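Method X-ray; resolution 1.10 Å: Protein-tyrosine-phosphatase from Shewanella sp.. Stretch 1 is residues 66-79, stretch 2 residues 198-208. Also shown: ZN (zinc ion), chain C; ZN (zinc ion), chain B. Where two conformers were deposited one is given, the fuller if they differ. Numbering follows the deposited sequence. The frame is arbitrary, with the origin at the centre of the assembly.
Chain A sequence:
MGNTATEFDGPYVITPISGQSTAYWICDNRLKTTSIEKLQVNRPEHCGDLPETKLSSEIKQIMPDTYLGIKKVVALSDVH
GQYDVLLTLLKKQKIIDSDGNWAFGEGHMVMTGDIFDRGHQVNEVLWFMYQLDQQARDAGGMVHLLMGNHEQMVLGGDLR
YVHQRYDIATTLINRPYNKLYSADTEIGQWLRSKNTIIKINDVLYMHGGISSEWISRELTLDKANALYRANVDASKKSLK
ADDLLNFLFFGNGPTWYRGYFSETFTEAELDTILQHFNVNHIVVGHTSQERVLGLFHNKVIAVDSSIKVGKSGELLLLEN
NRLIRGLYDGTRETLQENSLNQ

Stretch 1 (66-79) TYLGIKKVVALSDV
Stretch 2 198-208: IKINDVLYMHG

Stretch 1 opens as a short parallel strand beside 198-200, with T66 paired to K199 and Y67 to I200, CA-CA 4.7 Å in both pairs. T66 (phi/psi -138/135, chi1 m) and K199 (all-t) share one sheet face; T66 CA lies 3.2 Å from K199 O, a CA-H...O contact. Y67 (-141/141, chi1 m, chi2 -97°) and I200 (chi1 m, chi2 t) occupy the other. Y67 N donates to K199 O (2.9 Å), while Y67 O accepts from N201 N (2.9 Å), so Y67 bridges alternate residues, as parallel pairing requires. Water 1 donates to Y67 O and N201 O, 2.8 Å from each.

The strand then ends. L68 (-118/151) points away, and G69 turns the chain at 69/29, a positive phi that glycine adopts easily. N201 (58/-130, chi1 m, chi2 -31°) follows I200 in a type II' turn, I200 to V203: N201 OD1 accepts from I70 N (3.0 Å) and N201 ND2 donates to I70 O (2.8 Å). An amide, offering acceptor and donor, suits this grip.

I70 (-89/116, chi1 and chi2 m) packs CG1 3.7 Å from I200 CG2. K71 (-68/-38) and K72 (-143/136) point away. Along 73-76, V73 (-134/141, chi1 t) and A75 (-132/146) face stretch 2; V74 points away. Beta-branched V73 suits extended backbone and, like I70, offers I200 an apolar branch: V73 CG2 lies 4.0 Å from I200 CG2, and V73 CG1 3.5 Å from Y205 OH. Small A75 meets the Y205 ring edge (chi1 m, chi2 83°), A75 CB to Y205 CE2 4.1 Å.

S77 (-167/165, chi1 t) donates from OG to D78 OD2 (2.6 Å). Carboxylate and imidazole suit zinc: D78 OD1 (58/48, chi1 m) binds chain B ZN and H207 NE2 (chi1 t, chi2 66°) chain C ZN, both at 2.0 Å. Water 3 bridges the metals, 2.0 Å from each ZN.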

# COMPACT_ATOMS: atom_id res chain seq x y z
N THR A 66 11.61 -2.16 10.87
CA THR A 66 12.07 -3.46 11.30
C THR A 66 11.38 -3.81 12.58
O THR A 66 11.29 -2.94 13.46
CB THR A 66 13.61 -3.44 11.48
OG1 THR A 66 14.20 -3.16 10.22
CG2 THR A 66 14.12 -4.74 12.01
N TYR A 67 10.88 -5.04 12.71
CA TYR A 67 10.07 -5.49 13.80
C TYR A 67 10.44 -6.94 14.18
O TYR A 67 10.69 -7.77 13.28
CB TYR A 67 8.53 -5.50 13.49
CG TYR A 67 8.09 -4.10 13.15
CD1 TYR A 67 7.53 -3.31 14.14
CD2 TYR A 67 8.27 -3.52 11.88
CE1 TYR A 67 7.13 -2.03 13.90
CE2 TYR A 67 7.93 -2.22 11.65
CZ TYR A 67 7.33 -1.47 12.66
OH TYR A 67 6.96 -0.16 12.47
N LEU A 68 10.47 -7.21 15.46
CA LEU A 68 10.73 -8.53 16.00
C LEU A 68 9.54 -9.02 16.78
O LEU A 68 8.81 -8.23 17.40
CB LEU A 68 11.80 -8.44 17.07
CG LEU A 68 13.22 -7.94 16.88
CD1 LEU A 68 14.06 -7.94 18.18
CD2 LEU A 68 13.79 -8.85 15.82
N GLY A 69 9.38 -10.33 16.82
CA GLY A 69 8.43 -10.95 17.71
C GLY A 69 6.97 -10.74 17.44
O GLY A 69 6.14 -10.76 18.33
N ILE A 70 6.63 -10.56 16.17
CA ILE A 70 5.23 -10.31 15.77
C ILE A 70 4.53 -11.64 15.50
O ILE A 70 4.89 -12.40 14.58
CB ILE A 70 5.16 -9.35 14.57
CG1 ILE A 70 5.92 -8.04 14.83
CG2 ILE A 70 3.72 -9.09 14.21
CD1 ILE A 70 5.60 -7.30 16.11
N LYS A 71 3.53 -11.94 16.31
CA LYS A 71 2.90 -13.26 16.28
C LYS A 71 2.14 -13.53 14.99
O LYS A 71 2.17 -14.66 14.50
CB LYS A 71 2.01 -13.47 17.51
CG LYS A 71 2.84 -13.56 18.81
CD LYS A 71 2.03 -13.78 20.04
CE LYS A 71 2.87 -13.79 21.35
NZ LYS A 71 3.90 -12.70 21.42
N LYS A 72 1.46 -12.51 14.44
CA LYS A 72 0.61 -12.82 13.26
C LYS A 72 0.67 -11.66 12.30
O LYS A 72 0.58 -10.50 12.72
CB LYS A 72 -0.75 -13.29 13.67
CG LYS A 72 -1.78 -12.42 14.02
CD LYS A 72 -3.14 -13.00 14.42
CE LYS A 72 -3.87 -11.73 14.90
NZ LYS A 72 -5.17 -12.07 15.47
N VAL A 73 0.82 -12.01 11.06
CA VAL A 73 0.94 -11.01 9.98
C VAL A 73 0.01 -11.46 8.84
O VAL A 73 -0.04 -12.65 8.53
CB VAL A 73 2.39 -10.92 9.47
CG1 VAL A 73 2.53 -9.84 8.37
CG2 VAL A 73 3.37 -10.59 10.58
N VAL A 74 -0.65 -10.51 8.20
CA VAL A 74 -1.33 -10.72 6.94
C VAL A 74 -0.76 -9.77 5.91
O VAL A 74 -0.45 -8.60 6.18
CB VAL A 74 -2.82 -10.53 7.25
CG1 VAL A 74 -3.18 -9.09 7.63
CG2 VAL A 74 -3.64 -10.91 6.04
N ALA A 75 -0.59 -10.26 4.67
CA ALA A 75 -0.04 -9.44 3.60
C ALA A 75 -0.89 -9.55 2.35
O ALA A 75 -1.44 -10.62 2.04
CB ALA A 75 1.39 -9.87 3.29
N LEU A 76 -0.96 -8.46 1.64
CA LEU A 76 -1.73 -8.33 0.40
C LEU A 76 -1.24 -7.11 -0.33
O LEU A 76 -0.48 -6.31 0.20
CB LEU A 76 -3.25 -8.34 0.61
CG LEU A 76 -3.82 -7.08 1.34
CD1 LEU A 76 -5.34 -7.11 1.28
CD2 LEU A 76 -3.42 -6.98 2.79
N SER A 77 -1.67 -6.90 -1.58
CA SER A 77 -1.05 -5.86 -2.39
C SER A 77 -1.86 -5.56 -3.63
O SER A 77 -2.73 -6.30 -4.04
CB SER A 77 0.29 -6.41 -2.88
OG SER A 77 1.16 -5.38 -3.31
N ASP A 78 -1.53 -4.44 -4.26
CA ASP A 78 -1.98 -4.09 -5.61
C ASP A 78 -3.50 -4.07 -5.72
O ASP A 78 -4.12 -4.59 -6.65
CB ASP A 78 -1.35 -5.04 -6.64
CG ASP A 78 0.15 -4.84 -6.74
OD1 ASP A 78 0.64 -4.05 -7.56
OD2 ASP A 78 0.87 -5.47 -5.90
N VAL A 79 -4.13 -3.39 -4.75
CA VAL A 79 -5.58 -3.23 -4.81
C VAL A 79 -6.01 -2.40 -6.03
O VAL A 79 -7.08 -2.65 -6.57
CB VAL A 79 -6.06 -2.64 -3.47
CG1 VAL A 79 -7.50 -2.21 -3.51
CG2 VAL A 79 -5.82 -3.62 -2.33
N ILE A 198 10.20 -3.06 4.46
CA ILE A 198 10.22 -3.39 5.90
C ILE A 198 10.60 -4.85 6.10
O ILE A 198 10.52 -5.68 5.20
CB ILE A 198 8.90 -3.05 6.60
CG1 ILE A 198 7.74 -3.96 6.16
CG2 ILE A 198 8.57 -1.59 6.46
CD1 ILE A 198 6.50 -3.83 7.01
N LYS A 199 11.02 -5.13 7.33
CA LYS A 199 11.35 -6.47 7.79
C LYS A 199 10.54 -6.77 9.02
O LYS A 199 10.54 -5.98 9.97
CB LYS A 199 12.86 -6.53 8.11
CG LYS A 199 13.37 -7.92 8.47
CD LYS A 199 14.92 -7.86 8.76
CE LYS A 199 15.47 -9.13 9.33
NZ LYS A 199 16.88 -8.84 9.69
N ILE A 200 9.78 -7.85 9.01
CA ILE A 200 9.06 -8.30 10.18
C ILE A 200 9.49 -9.75 10.43
O ILE A 200 9.34 -10.61 9.58
CB ILE A 200 7.53 -8.22 10.04
CG1 ILE A 200 7.07 -6.82 9.68
CG2 ILE A 200 6.85 -8.76 11.29
CD1 ILE A 200 5.56 -6.70 9.46
N ASN A 201 10.05 -10.00 11.60
CA ASN A 201 10.54 -11.36 11.94
C ASN A 201 11.56 -11.73 10.86
O ASN A 201 12.49 -10.95 10.62
CB ASN A 201 9.39 -12.36 12.09
CG ASN A 201 8.32 -11.89 13.06
OD1 ASN A 201 8.60 -11.17 14.02
ND2 ASN A 201 7.10 -12.39 12.81
N ASP A 202 11.43 -12.90 10.26
CA ASP A 202 12.34 -13.43 9.28
C ASP A 202 11.83 -13.22 7.86
O ASP A 202 12.16 -13.99 6.96
CB ASP A 202 12.59 -14.89 9.60
CG ASP A 202 11.34 -15.74 9.51
OD1 ASP A 202 11.46 -16.98 9.27
OD2 ASP A 202 10.22 -15.23 9.67
N VAL A 203 11.06 -12.13 7.62
CA VAL A 203 10.46 -11.88 6.32
C VAL A 203 10.70 -10.43 5.91
O VAL A 203 10.52 -9.51 6.71
CB VAL A 203 8.95 -12.19 6.34
CG1 VAL A 203 8.35 -12.00 4.96
CG2 VAL A 203 8.68 -13.58 6.88
N LEU A 204 11.10 -10.24 4.67
CA LEU A 204 11.26 -8.90 4.05
C LEU A 204 10.09 -8.63 3.13
O LEU A 204 9.69 -9.52 2.39
CB LEU A 204 12.57 -8.85 3.29
CG LEU A 204 13.19 -7.45 3.02
CD1 LEU A 204 13.71 -6.83 4.30
CD2 LEU A 204 14.32 -7.59 2.01
N TYR A 205 9.58 -7.40 3.15
CA TYR A 205 8.38 -7.00 2.40
C TYR A 205 8.71 -5.74 1.60
O TYR A 205 9.19 -4.75 2.14
CB TYR A 205 7.25 -6.65 3.34
CG TYR A 205 6.76 -7.75 4.22
CD1 TYR A 205 7.42 -8.06 5.40
CD2 TYR A 205 5.64 -8.49 3.89
CE1 TYR A 205 6.99 -9.07 6.24
CE2 TYR A 205 5.22 -9.52 4.71
CZ TYR A 205 5.87 -9.82 5.91
OH TYR A 205 5.42 -10.86 6.67
N MET A 206 8.35 -5.73 0.32
CA MET A 206 8.39 -4.55 -0.51
C MET A 206 7.55 -4.81 -1.76
O MET A 206 7.12 -5.91 -2.04
CB MET A 206 9.83 -4.17 -0.83
CG MET A 206 10.60 -4.92 -1.90
SD MET A 206 10.86 -6.68 -1.60
CE MET A 206 11.65 -6.58 0.02
N HIS A 207 7.36 -3.73 -2.53
CA HIS A 207 6.43 -3.85 -3.65
C HIS A 207 6.94 -4.73 -4.79
O HIS A 207 6.21 -5.63 -5.23
CB HIS A 207 6.11 -2.44 -4.14
CG HIS A 207 5.09 -2.47 -5.24
ND1 HIS A 207 3.80 -2.90 -5.00
CD2 HIS A 207 5.15 -2.18 -6.55
CE1 HIS A 207 3.14 -2.88 -6.13
NE2 HIS A 207 3.91 -2.42 -7.13
N GLY A 208 8.13 -4.47 -5.29
CA GLY A 208 8.67 -5.13 -6.47
C GLY A 208 9.61 -6.26 -6.15
O GLY A 208 9.37 -7.44 -6.47
ZN ZN C . 3.45 -2.13 -9.06
ZN ZN B . 0.33 -3.00 -9.22
O HOH W 1 12.99 -8.55 11.87
O HOH W 2 -0.42 -4.74 -10.18
O HOH W 3 2.07 -3.00 -10.15